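Local structure of spike protein S1 (Bat coronavirus HKU9, 5GYQ) at residues 71-74 with 75-78; 85-89 with 90-94. The protein probably attaches the virion to a host-cell receptor to start infection, the chain described being the putative receptor-binding domain of the S1 subunit. All coordinates share one frame; numbering follows the deposited sequence.

Overall arrangement
Interactions 1 and 2 come in series along the chain, the first at the start of helix 73-81 and the second spanning helix 86-90 and the loop leading toward strand 100-111. Their centres lie about 11 Å apart, on the same side of the chain's centre, beside the five-stranded antiparallel sheet that includes strand 63-71. They touch directly: Asn-78 ND2 and Asp-85 OD2 are 2.7 Å apart, a probable hydrogen bond, and Ile-71 CG1 meets Phe-87 CE2 at 3.6 Å. The carboxylate that caps the second helix thus also meets the first. Both lie in the putative receptor-binding domain; Asn-72 of interaction 1 carries an N-acetylglucosamine, and Thr-86 of interaction 2 touches another.

Interaction 1. Residues 71-74 with 75-78; sequences INET and HLNN. With NAG (2-acetamido-2-deoxy-beta-D-glucopyranose), chain B.
OD1 of Asn-72 lies over one face of the His-75 imidazole, 3.4 Å from His-75 CG. That same oxygen accepts from the backbone of His-75: N to Asn-72 OD1 is 3.2 Å, nearly straight at 171°. CG of Asn-72 stands between its backbone N and carbonyl carbon (chi1 76°), which turns the amide back over the first turn. The other amide atom, Asn-72 ND2, is bonded to C1 of the N-acetylglucosamine and also hydrogen-bonded to Ser-146, so both ends of the amide are fixed. This is the N-cap of helix 73-81, built on an N-glycosylation sequon, Asn-Glu-Thr. The sequon threonine meets the sugar directly: the acetamido N2 of the glycan donates to Thr-74 OG1 at 2.9 Å, almost in line. The sugar's C1 also sits over a face of the His-75 ring, toward its rim, while ND1 of His-75 is hydrogen-bonded to Tyr-113. Ile-71 approaches the helix from before the cap; its CG1, anti to the backbone N, brings CD1 within 3.6 Å of Leu-76 CA, and Ile-71 CG1 lies 3.7 Å from His-75 CB, the two side chains crossing at a slant. On the more exposed side Glu-73 bends at chi2 toward Asn-77, whose ND2 meets OE1 of Glu-73 from above the carboxylate at 3.2 Å, the two planes 79° apart. Thr-74 and Asn-78 run alongside each other, the ND2 of Asn-78 being hydrogen-bonded to Asp-85, and a water donates to Thr-74 O at 2.8 Å.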
ATOM      1  N   ILE A  71       4.653  -2.882   7.544  1.00 15.15           N
ATOM      2  CA  ILE A  71       4.985  -4.270   7.232  1.00 13.98           C
ATOM      3  C   ILE A  71       6.417  -4.576   7.669  1.00 17.13           C
ATOM      4  O   ILE A  71       7.301  -3.743   7.497  1.00 19.39           O
ATOM      5  CB  ILE A  71       4.799  -4.541   5.709  1.00 14.48           C
ATOM      6  CG1 ILE A  71       4.944  -6.022   5.369  1.00 10.62           C
ATOM      7  CG2 ILE A  71       5.756  -3.689   4.875  1.00 13.07           C
ATOM      8  CD1 ILE A  71       4.594  -6.338   3.915  1.00 14.30           C
ATOM      9  N   ASN A  72       6.663  -5.748   8.252  1.00 12.93           N
ATOM     10  CA  ASN A  72       8.035  -6.043   8.656  1.00 17.04           C
ATOM     11  C   ASN A  72       8.746  -6.875   7.591  1.00 14.27           C
ATOM     12  O   ASN A  72       8.131  -7.275   6.599  1.00 16.45           O
ATOM     13  CB  ASN A  72       8.082  -6.702  10.053  1.00 15.18           C
ATOM     14  CG  ASN A  72       7.662  -8.175  10.077  1.00 17.60           C
ATOM     15  OD1 ASN A  72       7.348  -8.791   9.059  1.00 16.76           O
ATOM     16  ND2 ASN A  72       7.673  -8.744  11.286  1.00 15.97           N
ATOM     17  N   GLU A  73      10.042  -7.109   7.790  1.00 19.99           N
ATOM     18  CA  GLU A  73      10.900  -7.681   6.751  1.00 21.06           C
ATOM     19  C   GLU A  73      10.446  -9.054   6.246  1.00 16.26           C
ATOM     20  O   GLU A  73      10.454  -9.302   5.043  1.00 20.07           O
ATOM     21  CB  GLU A  73      12.340  -7.775   7.256  1.00 22.75           C
ATOM     22  CG  GLU A  73      13.328  -8.327   6.228  1.00 25.84           C
ATOM     23  CD  GLU A  73      13.688  -7.327   5.135  1.00 36.91           C
ATOM     24  OE1 GLU A  73      14.292  -7.742   4.123  1.00 38.26           O
ATOM     25  OE2 GLU A  73      13.380  -6.126   5.284  1.00 41.79           O
ATOM     26  N   THR A  74      10.062  -9.937   7.163  1.00 15.50           N
ATOM     27  CA  THR A  74       9.600 -11.277   6.802  1.00 16.57           C
ATOM     28  C   THR A  74       8.406 -11.207   5.851  1.00 17.29           C
ATOM     29  O   THR A  74       8.401 -11.802   4.760  1.00 17.75           O
ATOM     30  CB  THR A  74       9.196 -12.088   8.056  1.00 20.01           C
ATOM     31  OG1 THR A  74      10.272 -12.093   9.003  1.00 26.62           O
ATOM     32  CG2 THR A  74       8.837 -13.520   7.682  1.00 20.05           C
ATOM     33  N   HIS A  75       7.398 -10.458   6.278  1.00 17.29           N
ATOM     34  CA  HIS A  75       6.165 -10.317   5.520  1.00 14.83           C
ATOM     35  C   HIS A  75       6.400  -9.590   4.206  1.00 14.76           C
ATOM     36  O   HIS A  75       5.739  -9.877   3.212  1.00 13.94           O
ATOM     37  CB  HIS A  75       5.114  -9.583   6.351  1.00 10.88           C
ATOM     38  CG  HIS A  75       4.663 -10.341   7.560  1.00 10.23           C
ATOM     39  ND1 HIS A  75       4.156  -9.720   8.678  1.00 12.32           N
ATOM     40  CD2 HIS A  75       4.637 -11.670   7.822  1.00 13.22           C
ATOM     41  CE1 HIS A  75       3.840 -10.632   9.582  1.00 13.02           C
ATOM     42  NE2 HIS A  75       4.120 -11.822   9.088  1.00 16.70           N
ATOM     43  N   LEU A  76       7.344  -8.652   4.204  1.00 12.71           N
ATOM     44  CA  LEU A  76       7.686  -7.920   2.985  1.00 13.34           C
ATOM     45  C   LEU A  76       8.327  -8.838   1.951  1.00 17.52           C
ATOM     46  O   LEU A  76       7.974  -8.806   0.767  1.00 16.14           O
ATOM     47  CB  LEU A  76       8.624  -6.751   3.300  1.00 14.23           C
ATOM     48  CG  LEU A  76       9.032  -5.905   2.091  1.00 21.28           C
ATOM     49  CD1 LEU A  76       7.819  -5.224   1.481  1.00 15.70           C
ATOM     50  CD2 LEU A  76      10.092  -4.886   2.475  1.00 20.04           C
ATOM     51  N   ASN A  77       9.274  -9.655   2.407  1.00 13.92           N
ATOM     52  CA  ASN A  77       9.948 -10.604   1.533  1.00 20.23           C
ATOM     53  C   ASN A  77       8.972 -11.635   0.984  1.00 16.98           C
ATOM     54  O   ASN A  77       9.009 -11.963  -0.204  1.00 16.47           O
ATOM     55  CB  ASN A  77      11.094 -11.293   2.270  1.00 20.79           C
ATOM     56  CG  ASN A  77      12.252 -10.356   2.547  1.00 34.59           C
ATOM     57  OD1 ASN A  77      12.487  -9.406   1.797  1.00 33.40           O
ATOM     58  ND2 ASN A  77      12.981 -10.613   3.626  1.00 30.54           N
ATOM     59  N   ASN A  78       8.090 -12.138   1.842  1.00 15.60           N
ATOM     60  CA  ASN A  78       7.052 -13.050   1.370  1.00 13.99           C
ATOM     61  C   ASN A  78       6.109 -12.377   0.372  1.00 16.35           C
ATOM     62  O   ASN A  78       5.629 -13.011  -0.567  1.00 16.91           O
ATOM     63  CB  ASN A  78       6.255 -13.608   2.547  1.00 14.06           C
ATOM     64  CG  ASN A  78       7.061 -14.577   3.378  1.00 17.42           C
ATOM     65  OD1 ASN A  78       8.007 -15.192   2.885  1.00 19.68           O
ATOM     66  ND2 ASN A  78       6.694 -14.719   4.649  1.00 19.80           N
TER
HETATM   67  C1  NAG B   1       7.330 -10.114  11.552  1.00 14.48           C
HETATM   68  C2  NAG B   1       8.472 -10.877  12.181  1.00 25.09           C
HETATM   69  C3  NAG B   1       8.119 -12.355  12.264  1.00 27.48           C
HETATM   70  C4  NAG B   1       6.798 -12.542  13.008  1.00 19.22           C
HETATM   71  C5  NAG B   1       5.709 -11.606  12.472  1.00 18.36           C
HETATM   72  C6  NAG B   1       4.489 -11.571  13.362  1.00 19.28           C
HETATM   73  C7  NAG B   1      10.690  -9.874  11.895  1.00 26.32           C
HETATM   74  C8  NAG B   1      11.908  -9.777  11.026  1.00 23.01           C
HETATM   75  N2  NAG B   1       9.714 -10.678  11.452  1.00 24.07           N
HETATM   76  O3  NAG B   1       9.176 -13.024  12.939  1.00 24.26           O
HETATM   77  O4  NAG B   1       6.299 -13.863  12.812  1.00 27.74           O
HETATM   78  O5  NAG B   1       6.174 -10.251  12.359  1.00 18.06           O
HETATM   79  O6  NAG B   1       3.461 -10.760  12.809  1.00 20.38           O
HETATM   80  O7  NAG B   1      10.589  -9.254  12.949  1.00 21.89           O
HETATM   81  O   HOH W   1      10.157 -13.992   4.748  1.00 31.23           O

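Interaction 2. Residues 85-89 with 90-94; sequences DTFSL and YNYAL
The C-terminal end of the short helix 86-90 is closed here by an asparagine, Asn-91, the first residue to leave helical backbone angles, and the chain then runs on as an extended loop. Two carbonyls of this helix each take two donors from opposite faces of their planes. Thr-86 O accepts the backbone N of Tyr-90 and the side-chain ND2 of Asn-91, each at 2.9 Å; the amide donor stands 46° out of the carbonyl plane. Phe-87 O accepts from Asn-91 N and, at 3.0 Å, from Tyr-92 N. OD1 of Asn-91 is held by the backbone N of Ala-116, so both ends of its amide are bound. At the other end of the helix, Asp-85 is the N-cap: its OD1 accepts from Ser-88 N at 167°. In both Phe-87 and Tyr-92 the first torsion puts CG opposite the backbone N, and the two side chains run alongside each other, CE1 of Phe-87 3.9 Å from Tyr-92 CB; the hydroxyl of Tyr-92 is hydrogen-bonded to Asp-67. On the more exposed side the Tyr-90 ring makes a CH-pi contact with its neighbour, Leu-89 CB lying 3.8 Å from the ring centroid and 13° off its normal.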
ATOM      1  N   ASP A  85       1.648 -16.124   3.911  1.00 15.29           N
ATOM      2  CA  ASP A  85       1.898 -16.018   5.346  1.00 17.56           C
ATOM      3  C   ASP A  85       0.745 -15.277   6.003  1.00 13.90           C
ATOM      4  O   ASP A  85      -0.233 -14.947   5.337  1.00 12.94           O
ATOM      5  CB  ASP A  85       3.238 -15.326   5.633  1.00 16.22           C
ATOM      6  CG  ASP A  85       3.325 -13.920   5.051  1.00 20.33           C
ATOM      7  OD1 ASP A  85       2.308 -13.386   4.569  1.00 17.99           O
ATOM      8  OD2 ASP A  85       4.428 -13.337   5.092  1.00 25.40           O
ATOM      9  N   THR A  86       0.855 -15.019   7.303  1.00 12.32           N
ATOM     10  CA  THR A  86      -0.240 -14.398   8.049  1.00 14.74           C
ATOM     11  C   THR A  86      -0.641 -13.051   7.458  1.00 15.74           C
ATOM     12  O   THR A  86      -1.825 -12.702   7.429  1.00 14.24           O
ATOM     13  CB  THR A  86       0.125 -14.200   9.532  1.00 18.49           C
ATOM     14  OG1 THR A  86       1.372 -13.504   9.631  1.00 16.96           O
ATOM     15  CG2 THR A  86       0.249 -15.539  10.236  1.00 18.69           C
ATOM     16  N   PHE A  87       0.348 -12.308   6.975  1.00 13.73           N
ATOM     17  CA  PHE A  87       0.101 -11.002   6.368  1.00 12.94           C
ATOM     18  C   PHE A  87      -0.843 -11.120   5.176  1.00 10.36           C
ATOM     19  O   PHE A  87      -1.884 -10.466   5.133  1.00 11.83           O
ATOM     20  CB  PHE A  87       1.424 -10.358   5.931  1.00 14.51           C
ATOM     21  CG  PHE A  87       1.287  -8.933   5.456  1.00 13.17           C
ATOM     22  CD1 PHE A  87       0.902  -8.649   4.154  1.00 11.84           C
ATOM     23  CD2 PHE A  87       1.556  -7.878   6.309  1.00 13.25           C
ATOM     24  CE1 PHE A  87       0.774  -7.342   3.715  1.00 13.71           C
ATOM     25  CE2 PHE A  87       1.437  -6.569   5.879  1.00 21.11           C
ATOM     26  CZ  PHE A  87       1.043  -6.298   4.580  1.00 17.47           C
ATOM     27  N   SER A  88      -0.482 -11.964   4.214  1.00 11.32           N
ATOM     28  CA  SER A  88      -1.236 -12.053   2.965  1.00 11.04           C
ATOM     29  C   SER A  88      -2.495 -12.902   3.100  1.00 14.86           C
ATOM     30  O   SER A  88      -3.428 -12.771   2.304  1.00 16.59           O
ATOM     31  CB  SER A  88      -0.353 -12.610   1.847  1.00 13.40           C
ATOM     32  OG  SER A  88       0.239 -13.844   2.223  1.00 13.41           O
ATOM     33  N   LEU A  89      -2.523 -13.775   4.100  1.00 11.60           N
ATOM     34  CA  LEU A  89      -3.687 -14.625   4.304  1.00 11.58           C
ATOM     35  C   LEU A  89      -4.766 -13.924   5.118  1.00 13.03           C
ATOM     36  O   LEU A  89      -5.953 -14.172   4.917  1.00 13.57           O
ATOM     37  CB  LEU A  89      -3.290 -15.933   4.990  1.00 11.20           C
ATOM     38  CG  LEU A  89      -2.477 -16.929   4.159  1.00 15.38           C
ATOM     39  CD1 LEU A  89      -2.109 -18.142   4.999  1.00 14.66           C
ATOM     40  CD2 LEU A  89      -3.243 -17.347   2.912  1.00 15.19           C
ATOM     41  N   TYR A  90      -4.364 -13.041   6.029  1.00  9.77           N
ATOM     42  CA  TYR A  90      -5.329 -12.495   6.981  1.00  9.83           C
ATOM     43  C   TYR A  90      -5.393 -10.969   7.073  1.00 11.03           C
ATOM     44  O   TYR A  90      -6.192 -10.436   7.840  1.00 10.11           O
ATOM     45  CB  TYR A  90      -5.039 -13.054   8.376  1.00  9.31           C
ATOM     46  CG  TYR A  90      -4.919 -14.562   8.430  1.00 14.26           C
ATOM     47  CD1 TYR A  90      -6.030 -15.373   8.245  1.00 11.71           C
ATOM     48  CD2 TYR A  90      -3.696 -15.172   8.677  1.00 13.01           C
ATOM     49  CE1 TYR A  90      -5.928 -16.751   8.301  1.00 11.67           C
ATOM     50  CE2 TYR A  90      -3.580 -16.548   8.734  1.00 11.67           C
ATOM     51  CZ  TYR A  90      -4.703 -17.333   8.544  1.00 17.24           C
ATOM     52  OH  TYR A  90      -4.598 -18.702   8.598  1.00 18.41           O
ATOM     53  N   ASN A  91      -4.578 -10.258   6.301  1.00 15.76           N
ATOM     54  CA  ASN A  91      -4.519  -8.802   6.448  1.00 10.59           C
ATOM     55  C   ASN A  91      -4.603  -8.021   5.142  1.00 13.46           C
ATOM     56  O   ASN A  91      -5.529  -7.232   4.949  1.00 10.89           O
ATOM     57  CB  ASN A  91      -3.241  -8.412   7.192  1.00 12.24           C
ATOM     58  CG  ASN A  91      -3.190  -8.988   8.590  1.00 12.05           C
ATOM     59  OD1 ASN A  91      -3.587  -8.337   9.559  1.00 11.30           O
ATOM     60  ND2 ASN A  91      -2.722 -10.225   8.702  1.00 13.30           N
ATOM     61  N   TYR A  92      -3.631  -8.224   4.258  1.00 11.91           N
ATOM     62  CA  TYR A  92      -3.640  -7.574   2.953  1.00 12.59           C
ATOM     63  C   TYR A  92      -3.066  -8.499   1.890  1.00 13.02           C
ATOM     64  O   TYR A  92      -1.977  -9.045   2.061  1.00 11.50           O
ATOM     65  CB  TYR A  92      -2.849  -6.263   2.983  1.00 12.17           C
ATOM     66  CG  TYR A  92      -2.875  -5.520   1.665  1.00 13.49           C
ATOM     67  CD1 TYR A  92      -3.851  -4.574   1.402  1.00 13.05           C
ATOM     68  CD2 TYR A  92      -1.932  -5.779   0.674  1.00 17.04           C
ATOM     69  CE1 TYR A  92      -3.888  -3.900   0.196  1.00 17.27           C
ATOM     70  CE2 TYR A  92      -1.963  -5.113  -0.534  1.00 18.00           C
ATOM     71  CZ  TYR A  92      -2.941  -4.174  -0.767  1.00 16.46           C
ATOM     72  OH  TYR A  92      -2.972  -3.506  -1.970  1.00 18.55           O
ATOM     73  N   ALA A  93      -3.792  -8.656   0.787  1.00 14.46           N
ATOM     74  CA  ALA A  93      -3.359  -9.532  -0.298  1.00 16.42           C
ATOM     75  C   ALA A  93      -3.429  -8.833  -1.650  1.00 16.45           C
ATOM     76  O   ALA A  93      -4.406  -8.150  -1.957  1.00 16.54           O
ATOM     77  CB  ALA A  93      -4.199 -10.796  -0.319  1.00 17.87           C
ATOM     78  N   LEU A  94      -2.386  -9.008  -2.456  1.00 17.72           N
ATOM     79  CA  LEU A  94      -2.370  -8.472  -3.813  1.00 21.76           C
ATOM     80  C   LEU A  94      -3.481  -9.088  -4.656  1.00 16.80           C
ATOM     81  O   LEU A  94      -3.817 -10.259  -4.488  1.00 22.75           O
ATOM     82  CB  LEU A  94      -1.015  -8.727  -4.474  1.00 16.92           C
ATOM     83  CG  LEU A  94       0.170  -7.964  -3.890  1.00 20.12           C
ATOM     84  CD1 LEU A  94       1.452  -8.381  -4.584  1.00 23.44           C
ATOM     85  CD2 LEU A  94      -0.058  -6.467  -4.025  1.00 16.72           C
TER